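PDB 2FZF: hypothetical protein, which is of unknown function but belongs to the rubrerythrin family of the ferritin clan, many of whose members carry a di-iron site within a four-helix bundle. Local coordinates for residues A[117-128]-A[140-151]. Numbering follows the deposited sequence.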
# COMPACT_ATOMS: atom_id res chain seq x y z
N GLU A 117 8.83 -0.89 7.89
CA GLU A 117 8.55 -0.54 6.51
C GLU A 117 8.85 0.94 6.29
O GLU A 117 9.23 1.38 5.20
CB GLU A 117 7.10 -0.85 6.14
CG GLU A 117 6.67 -2.31 6.33
CD GLU A 117 7.32 -3.27 5.34
OE1 GLU A 117 8.48 -3.67 5.56
OE2 GLU A 117 6.67 -3.62 4.34
N GLU A 118 8.68 1.71 7.36
CA GLU A 118 8.94 3.14 7.34
C GLU A 118 10.41 3.34 7.07
O GLU A 118 10.79 4.00 6.09
CB GLU A 118 8.57 3.76 8.69
CG GLU A 118 8.79 5.25 8.78
CD GLU A 118 8.50 5.80 10.17
OE1 GLU A 118 9.16 5.38 11.14
OE2 GLU A 118 7.59 6.66 10.29
N ILE A 119 11.26 2.77 7.91
CA ILE A 119 12.69 2.95 7.69
C ILE A 119 13.17 2.33 6.37
O ILE A 119 14.10 2.85 5.78
CB ILE A 119 13.55 2.38 8.87
CG1 ILE A 119 13.48 3.34 10.07
CG2 ILE A 119 15.01 2.26 8.46
CD1 ILE A 119 12.21 3.21 10.88
N ALA A 120 12.53 1.25 5.91
CA ALA A 120 12.93 0.58 4.66
C ALA A 120 12.72 1.43 3.40
O ALA A 120 13.62 1.54 2.55
CB ALA A 120 12.20 -0.74 4.53
N ALA A 121 11.53 2.01 3.25
CA ALA A 121 11.26 2.83 2.09
C ALA A 121 12.18 4.04 2.12
O ALA A 121 12.73 4.43 1.08
CB ALA A 121 9.80 3.28 2.09
N GLU A 122 12.37 4.63 3.30
CA GLU A 122 13.24 5.79 3.44
C GLU A 122 14.68 5.42 3.12
O GLU A 122 15.46 6.26 2.67
CB GLU A 122 13.14 6.35 4.86
CG GLU A 122 14.12 7.46 5.17
CD GLU A 122 13.77 8.20 6.47
OE1 GLU A 122 13.19 7.55 7.38
OE2 GLU A 122 14.09 9.42 6.57
N PHE A 123 15.00 4.16 3.36
CA PHE A 123 16.32 3.59 3.09
C PHE A 123 16.51 3.51 1.56
O PHE A 123 17.46 4.06 1.01
CB PHE A 123 16.41 2.19 3.76
CG PHE A 123 17.76 1.52 3.65
CD1 PHE A 123 18.12 0.82 2.50
CD2 PHE A 123 18.67 1.56 4.71
CE1 PHE A 123 19.35 0.16 2.41
CE2 PHE A 123 19.90 0.90 4.63
CZ PHE A 123 20.24 0.20 3.47
N TYR A 124 15.57 2.85 0.87
CA TYR A 124 15.65 2.71 -0.57
C TYR A 124 15.58 4.04 -1.31
O TYR A 124 15.90 4.12 -2.50
CB TYR A 124 14.54 1.81 -1.05
CG TYR A 124 14.71 0.38 -0.63
CD1 TYR A 124 15.92 -0.29 -0.86
CD2 TYR A 124 13.66 -0.31 -0.04
CE1 TYR A 124 16.06 -1.63 -0.52
CE2 TYR A 124 13.80 -1.65 0.30
CZ TYR A 124 15.00 -2.31 0.06
OH TYR A 124 15.11 -3.64 0.35
N LEU A 125 15.12 5.07 -0.60
CA LEU A 125 15.02 6.42 -1.17
C LEU A 125 16.42 7.00 -1.22
O LEU A 125 16.79 7.66 -2.19
CB LEU A 125 14.15 7.30 -0.28
CG LEU A 125 12.72 7.50 -0.77
CD1 LEU A 125 11.92 8.31 0.25
CD2 LEU A 125 12.76 8.20 -2.12
N LYS A 126 17.18 6.76 -0.16
CA LYS A 126 18.55 7.25 -0.08
C LYS A 126 19.44 6.45 -1.02
O LYS A 126 20.18 7.02 -1.82
CB LYS A 126 19.09 7.15 1.35
CG LYS A 126 20.60 7.46 1.46
CD LYS A 126 21.00 8.80 0.79
CE LYS A 126 22.53 8.92 0.60
NZ LYS A 126 23.29 8.82 1.89
N LEU A 127 19.35 5.12 -0.92
CA LEU A 127 20.15 4.24 -1.76
C LEU A 127 19.93 4.61 -3.21
O LEU A 127 20.81 4.43 -4.06
CB LEU A 127 19.75 2.78 -1.51
CG LEU A 127 20.88 1.79 -1.25
CD1 LEU A 127 21.71 2.25 -0.06
CD2 LEU A 127 20.31 0.41 -0.98
N GLU A 128 18.75 5.13 -3.50
CA GLU A 128 18.43 5.54 -4.86
C GLU A 128 19.34 6.65 -5.33
O GLU A 128 19.79 6.67 -6.48
CB GLU A 128 16.99 6.03 -4.95
CG GLU A 128 16.72 6.74 -6.26
CD GLU A 128 15.31 7.23 -6.37
OE1 GLU A 128 14.84 7.90 -5.42
OE2 GLU A 128 14.67 6.95 -7.40
N MET A 140 15.51 1.00 -7.04
CA MET A 140 15.46 1.55 -5.69
C MET A 140 14.13 2.25 -5.45
O MET A 140 13.49 2.05 -4.43
CB MET A 140 16.62 2.52 -5.47
CG MET A 140 17.62 2.03 -4.46
SD MET A 140 18.27 0.41 -4.86
CE MET A 140 17.92 -0.49 -3.39
N ARG A 141 13.74 3.07 -6.42
CA ARG A 141 12.49 3.82 -6.39
C ARG A 141 11.31 2.84 -6.31
O ARG A 141 10.39 3.02 -5.50
CB ARG A 141 12.39 4.68 -7.66
CG ARG A 141 11.26 5.70 -7.68
CD ARG A 141 11.51 6.82 -6.68
NE ARG A 141 10.51 7.89 -6.77
CZ ARG A 141 10.67 9.10 -6.25
NH1 ARG A 141 9.71 10.01 -6.37
NH2 ARG A 141 11.79 9.42 -5.62
N TYR A 142 11.34 1.80 -7.14
CA TYR A 142 10.28 0.79 -7.15
C TYR A 142 10.17 0.11 -5.79
O TYR A 142 9.08 -0.08 -5.27
CB TYR A 142 10.58 -0.26 -8.24
CG TYR A 142 9.68 -1.48 -8.20
CD1 TYR A 142 10.03 -2.61 -7.45
CD2 TYR A 142 8.47 -1.50 -8.89
CE1 TYR A 142 9.18 -3.71 -7.38
CE2 TYR A 142 7.61 -2.60 -8.83
CZ TYR A 142 7.97 -3.70 -8.07
OH TYR A 142 7.12 -4.78 -7.99
N LEU A 143 11.33 -0.25 -5.23
CA LEU A 143 11.40 -0.90 -3.93
C LEU A 143 10.87 0.05 -2.83
O LEU A 143 10.05 -0.36 -1.98
CB LEU A 143 12.84 -1.34 -3.64
CG LEU A 143 13.39 -2.54 -4.43
CD1 LEU A 143 14.91 -2.64 -4.27
CD2 LEU A 143 12.73 -3.82 -3.95
N ALA A 144 11.31 1.30 -2.86
CA ALA A 144 10.87 2.31 -1.90
C ALA A 144 9.35 2.56 -1.94
O ALA A 144 8.70 2.64 -0.89
CB ALA A 144 11.61 3.62 -2.14
N ASP A 145 8.78 2.70 -3.14
CA ASP A 145 7.34 2.94 -3.25
C ASP A 145 6.51 1.75 -2.80
O ASP A 145 5.45 1.91 -2.18
CB ASP A 145 6.97 3.35 -4.69
CG ASP A 145 7.30 4.82 -4.97
OD1 ASP A 145 7.62 5.55 -4.00
OD2 ASP A 145 7.23 5.23 -6.15
N MET A 146 7.00 0.55 -3.11
CA MET A 146 6.38 -0.69 -2.69
C MET A 146 6.40 -0.73 -1.16
O MET A 146 5.42 -1.10 -0.54
CB MET A 146 7.16 -1.89 -3.24
CG MET A 146 6.83 -2.29 -4.68
SD MET A 146 5.06 -2.45 -4.96
CE MET A 146 4.59 -3.82 -3.87
N GLU A 147 7.53 -0.36 -0.56
CA GLU A 147 7.65 -0.36 0.89
C GLU A 147 6.75 0.72 1.51
O GLU A 147 6.08 0.50 2.51
CB GLU A 147 9.11 -0.11 1.30
CG GLU A 147 10.06 -1.28 1.06
CD GLU A 147 9.72 -2.49 1.91
OE1 GLU A 147 8.75 -3.21 1.60
OE2 GLU A 147 10.43 -2.72 2.92
N ARG A 148 6.77 1.89 0.88
CA ARG A 148 5.96 3.02 1.32
C ARG A 148 4.50 2.56 1.33
O ARG A 148 3.75 2.90 2.23
CB ARG A 148 6.17 4.18 0.34
CG ARG A 148 5.58 5.51 0.75
CD ARG A 148 6.31 6.15 1.92
NE ARG A 148 5.75 7.47 2.22
CZ ARG A 148 5.85 8.53 1.41
NH1 ARG A 148 6.51 8.41 0.25
NH2 ARG A 148 5.28 9.68 1.73
N GLY A 149 4.11 1.79 0.31
CA GLY A 149 2.75 1.29 0.22
C GLY A 149 2.41 0.27 1.30
O GLY A 149 1.30 0.27 1.82
N HIS A 150 3.37 -0.59 1.63
CA HIS A 150 3.16 -1.60 2.67
C HIS A 150 3.01 -0.88 4.02
O HIS A 150 2.26 -1.33 4.89
CB HIS A 150 4.34 -2.58 2.71
CG HIS A 150 4.51 -3.38 1.45
ND1 HIS A 150 3.45 -3.89 0.74
CD2 HIS A 150 5.63 -3.77 0.79
CE1 HIS A 150 3.90 -4.57 -0.30
NE2 HIS A 150 5.22 -4.51 -0.29
N TYR A 151 3.70 0.25 4.16
CA TYR A 151 3.63 1.06 5.37
C TYR A 151 2.22 1.58 5.60
O TYR A 151 1.69 1.49 6.72
CB TYR A 151 4.60 2.25 5.27
CG TYR A 151 4.37 3.29 6.35
CD1 TYR A 151 4.64 3.01 7.70
CD2 TYR A 151 3.83 4.55 6.04
CE1 TYR A 151 4.37 3.95 8.70
CE2 TYR A 151 3.56 5.49 7.04
CZ TYR A 151 3.83 5.18 8.36
OH TYR A 151 3.57 6.10 9.35
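Segments 117-128 and 140-151 pack as antiparallel helices, their axes 7.7 Å apart at closest approach with a signed crossing angle of -162°. Two alanines permit this closeness: CA of A121 lies 4.0 Å from CA of A144, and the A121 methyl rests on the A144 carbonyl oxygen. One turn on, Y124 enters a knobs-into-holes pocket of M140, L143, A144 and E147. CB of L143 makes a CH-pi contact with one face of the ring, 3.9 Å from its centroid, while CG of E147 lies at the ring edge; Y124 OH is hydrogen-bonded to E32. The M140 chain folds back on itself, bringing its terminal methyl CE against the Y124 ring and the L127 branch CD2. On another flank, the E128 chain runs straight out to the edge of the R141 guanidinium, forming a salt bridge whose hydrogen bond, NH2 of R141 to OE1 of E128, is weak (3.4 Å). E147 is the reciprocal knob, among E117, A120, A121 and Y124. Its carboxylate stands 86° to that of E117, with E147 OE2 3.4 Å from E117 OE1. E62 also lies close to both carboxylates. Such clustered glutamates beside H150 are consistent with the di-iron centre of rubrerythrin-like four-helix bundles.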